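Local coordinates for protein N-deoxyribosyltransferase (Bacillus psychrosaccharolyticus, PDB 6EVS) that probably transfers 2-deoxyribose between nucleobases, and is a suitable biocatalyst for making modified nucleosides, at residues A[3-8]-A[32-37]. Sequence-based numbering, arbitrary orientation.
Sequences KIYLAS and TVFSPR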
ATOM      1  N   LYS A   3       7.078 -14.960  12.184  1.00 28.01           N
ATOM      2  CA  LYS A   3       6.670 -15.705  11.002  1.00 29.41           C
ATOM      3  C   LYS A   3       7.589 -15.323   9.845  1.00 30.87           C
ATOM      4  O   LYS A   3       7.823 -14.132   9.592  1.00 23.96           O
ATOM      5  CB  LYS A   3       5.209 -15.416  10.642  1.00 30.23           C
ATOM      6  CG  LYS A   3       4.234 -15.563  11.808  1.00 31.70           C
ATOM      7  CD  LYS A   3       2.796 -15.237  11.378  1.00 37.59           C
ATOM      8  CE  LYS A   3       2.393 -13.806  11.703  1.00 39.13           C
ATOM      9  NZ  LYS A   3       1.056 -13.439  11.107  1.00 43.13           N
ATOM     10  N   ILE A   4       8.123 -16.327   9.151  1.00 29.98           N
ATOM     11  CA  ILE A   4       9.148 -16.095   8.141  1.00 22.41           C
ATOM     12  C   ILE A   4       8.743 -16.779   6.846  1.00 30.16           C
ATOM     13  O   ILE A   4       8.407 -17.969   6.849  1.00 30.53           O
ATOM     14  CB  ILE A   4      10.524 -16.602   8.602  1.00 28.40           C
ATOM     15  CG1 ILE A   4      10.995 -15.839   9.857  1.00 24.94           C
ATOM     16  CG2 ILE A   4      11.527 -16.491   7.446  1.00 24.94           C
ATOM     17  CD1 ILE A   4      12.399 -16.303  10.353  1.00 30.78           C
ATOM     18  N   TYR A   5       8.772 -16.028   5.743  1.00 22.35           N
ATOM     19  CA  TYR A   5       8.615 -16.619   4.420  1.00 24.68           C
ATOM     20  C   TYR A   5       9.988 -16.948   3.856  1.00 26.40           C
ATOM     21  O   TYR A   5      10.806 -16.040   3.678  1.00 24.78           O
ATOM     22  CB  TYR A   5       7.891 -15.653   3.486  1.00 27.07           C
ATOM     23  CG  TYR A   5       7.550 -16.248   2.130  1.00 27.02           C
ATOM     24  CD1 TYR A   5       6.311 -16.870   1.909  1.00 29.44           C
ATOM     25  CD2 TYR A   5       8.457 -16.196   1.069  1.00 25.59           C
ATOM     26  CE1 TYR A   5       5.996 -17.435   0.652  1.00 34.35           C
ATOM     27  CE2 TYR A   5       8.148 -16.742  -0.171  1.00 29.30           C
ATOM     28  CZ  TYR A   5       6.927 -17.368  -0.374  1.00 25.40           C
ATOM     29  OH  TYR A   5       6.640 -17.872  -1.625  1.00 24.47           O
ATOM     30  N   LEU A   6      10.221 -18.220   3.510  1.00 24.16           N
ATOM     31  CA  LEU A   6      11.551 -18.635   3.027  1.00 23.52           C
ATOM     32  C   LEU A   6      11.543 -18.554   1.506  1.00 23.35           C
ATOM     33  O   LEU A   6      10.985 -19.427   0.829  1.00 26.09           O
ATOM     34  CB  LEU A   6      11.880 -20.031   3.532  1.00 28.47           C
ATOM     35  CG  LEU A   6      13.197 -20.653   3.088  1.00 30.10           C
ATOM     36  CD1 LEU A   6      14.350 -19.707   3.435  1.00 26.78           C
ATOM     37  CD2 LEU A   6      13.346 -21.996   3.772  1.00 32.54           C
ATOM     38  N   ALA A   7      12.124 -17.485   0.955  1.00 22.49           N
ATOM     39  CA  ALA A   7      12.191 -17.289  -0.495  1.00 23.94           C
ATOM     40  C   ALA A   7      13.486 -17.896  -1.045  1.00 27.70           C
ATOM     41  O   ALA A   7      14.579 -17.361  -0.828  1.00 26.76           O
ATOM     42  CB  ALA A   7      12.113 -15.808  -0.862  1.00 22.43           C
ATOM     43  N   SER A   8      13.358 -18.965  -1.835  1.00 23.35           N
ATOM     44  CA  SER A   8      14.532 -19.612  -2.418  1.00 24.51           C
ATOM     45  C   SER A   8      14.091 -20.561  -3.524  1.00 25.67           C
ATOM     46  O   SER A   8      12.998 -21.130  -3.437  1.00 28.80           O
ATOM     47  CB  SER A   8      15.320 -20.400  -1.367  1.00 26.25           C
ATOM     48  OG  SER A   8      16.319 -21.234  -2.006  1.00 31.14           O
ATOM     49  N   THR A  32       8.263 -19.562  12.990  1.00 31.30           N
ATOM     50  CA  THR A  32       7.279 -20.261  12.170  1.00 30.61           C
ATOM     51  C   THR A  32       7.620 -19.964  10.718  1.00 27.95           C
ATOM     52  O   THR A  32       7.520 -18.820  10.273  1.00 30.05           O
ATOM     53  CB  THR A  32       5.851 -19.827  12.513  1.00 32.84           C
ATOM     54  OG1 THR A  32       5.586 -20.114  13.889  1.00 31.86           O
ATOM     55  CG2 THR A  32       4.854 -20.589  11.651  1.00 31.59           C
ATOM     56  N   VAL A  33       8.049 -20.985   9.984  1.00 31.69           N
ATOM     57  CA  VAL A  33       8.597 -20.800   8.649  1.00 33.44           C
ATOM     58  C   VAL A  33       7.641 -21.396   7.631  1.00 27.92           C
ATOM     59  O   VAL A  33       7.313 -22.589   7.706  1.00 29.73           O
ATOM     60  CB  VAL A  33       9.983 -21.448   8.523  1.00 32.44           C
ATOM     61  CG1 VAL A  33      10.534 -21.211   7.124  1.00 26.17           C
ATOM     62  CG2 VAL A  33      10.899 -20.900   9.605  1.00 30.93           C
ATOM     63  N   PHE A  34       7.226 -20.587   6.654  1.00 26.13           N
ATOM     64  CA  PHE A  34       6.536 -21.113   5.475  1.00 32.42           C
ATOM     65  C   PHE A  34       7.578 -21.412   4.405  1.00 32.56           C
ATOM     66  O   PHE A  34       8.269 -20.499   3.937  1.00 29.52           O
ATOM     67  CB  PHE A  34       5.496 -20.134   4.929  1.00 33.17           C
ATOM     68  CG  PHE A  34       4.792 -20.628   3.682  1.00 30.99           C
ATOM     69  CD1 PHE A  34       3.673 -21.442   3.782  1.00 29.94           C
ATOM     70  CD2 PHE A  34       5.253 -20.276   2.416  1.00 27.47           C
ATOM     71  CE1 PHE A  34       2.987 -21.884   2.639  1.00 32.24           C
ATOM     72  CE2 PHE A  34       4.603 -20.734   1.261  1.00 27.08           C
ATOM     73  CZ  PHE A  34       3.453 -21.543   1.376  1.00 33.59           C
ATOM     74  N   SER A  35       7.680 -22.682   4.010  1.00 26.50           N
ATOM     75  CA  SER A  35       8.686 -23.099   3.037  1.00 29.40           C
ATOM     76  C   SER A  35       7.984 -23.557   1.772  1.00 26.38           C
ATOM     77  O   SER A  35       7.295 -24.584   1.798  1.00 32.05           O
ATOM     78  CB  SER A  35       9.571 -24.217   3.589  1.00 30.82           C
ATOM     79  OG  SER A  35      10.617 -24.524   2.658  1.00 32.44           O
ATOM     80  N   PRO A  36       8.092 -22.815   0.670  1.00 32.97           N
ATOM     81  CA  PRO A  36       7.272 -23.116  -0.510  1.00 31.82           C
ATOM     82  C   PRO A  36       7.386 -24.543  -1.003  1.00 34.31           C
ATOM     83  O   PRO A  36       6.411 -25.051  -1.562  1.00 35.19           O
ATOM     84  CB  PRO A  36       7.791 -22.121  -1.551  1.00 36.92           C
ATOM     85  CG  PRO A  36       8.184 -20.896  -0.691  1.00 32.06           C
ATOM     86  CD  PRO A  36       8.803 -21.527   0.542  1.00 29.78           C
ATOM     87  N   ARG A  37       8.524 -25.208  -0.801  1.00 36.44           N
ATOM     88  CA  ARG A  37       8.689 -26.574  -1.291  1.00 43.51           C
ATOM     89  C   ARG A  37       7.796 -27.569  -0.550  1.00 46.95           C
ATOM     90  O   ARG A  37       7.485 -28.640  -1.099  1.00 42.97           O
ATOM     91  CB  ARG A  37      10.156 -26.995  -1.175  1.00 47.00           C
ATOM     92  CG  ARG A  37      10.571 -27.425   0.217  1.00 44.89           C
ATOM     93  CD  ARG A  37      11.991 -27.925   0.248  1.00 51.18           C
ATOM     94  NE  ARG A  37      12.378 -28.340   1.590  1.00 45.22           N
ATOM     95  CZ  ARG A  37      13.129 -29.396   1.856  1.00 53.47           C
ATOM     96  NH1 ARG A  37      13.561 -30.153   0.861  1.00 62.00           N
ATOM     97  NH2 ARG A  37      13.441 -29.695   3.110  1.00 55.61           N
TER
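In Tyr-5 and Phe-34 CG stands anti to the backbone N (chi1 -174° and 178°), which places both CG atoms alike; the paired register puts both side chains on one face of the sheet, and the rings lie side by side. Their planes are inclined by 21° and offset, with centroids 5.5 Å apart, so overlap is slight and contact is local: Tyr-5 CE1 meets Phe-34 CD2 at 3.4 Å. Beyond the ring, Tyr-5 OH lies 3.5 Å from Pro-36 CG, while its hydrogen bond goes to Glu-85. Pro-36 also presses CD against Leu-6 O at 3.0 Å. On the other face Leu-6 CB meets Val-33 CG1 at 4.0 Å. Three backbone hydrogen bonds establish the parallel pairing: Ile-4 N to Thr-32 O (2.8 Å), Phe-34 N to Ile-4 O (2.9 Å) and Leu-6 N to Phe-34 O (3.0 Å). The two bonds of Ile-4 thus straddle Val-33, the mark of parallel pairing. Strands 3-7 and 32-34 are joined through helix 13-28 as a beta-alpha-beta unit; that helix packs on Leu-6 and Val-33, and its Glu-23 binds Ser-35 OG. Helix 49-65 covers the aromatic face, where His-62 stacks on Phe-34, and strand 68-72 flanks strand 3-7 on the side away from 32-34.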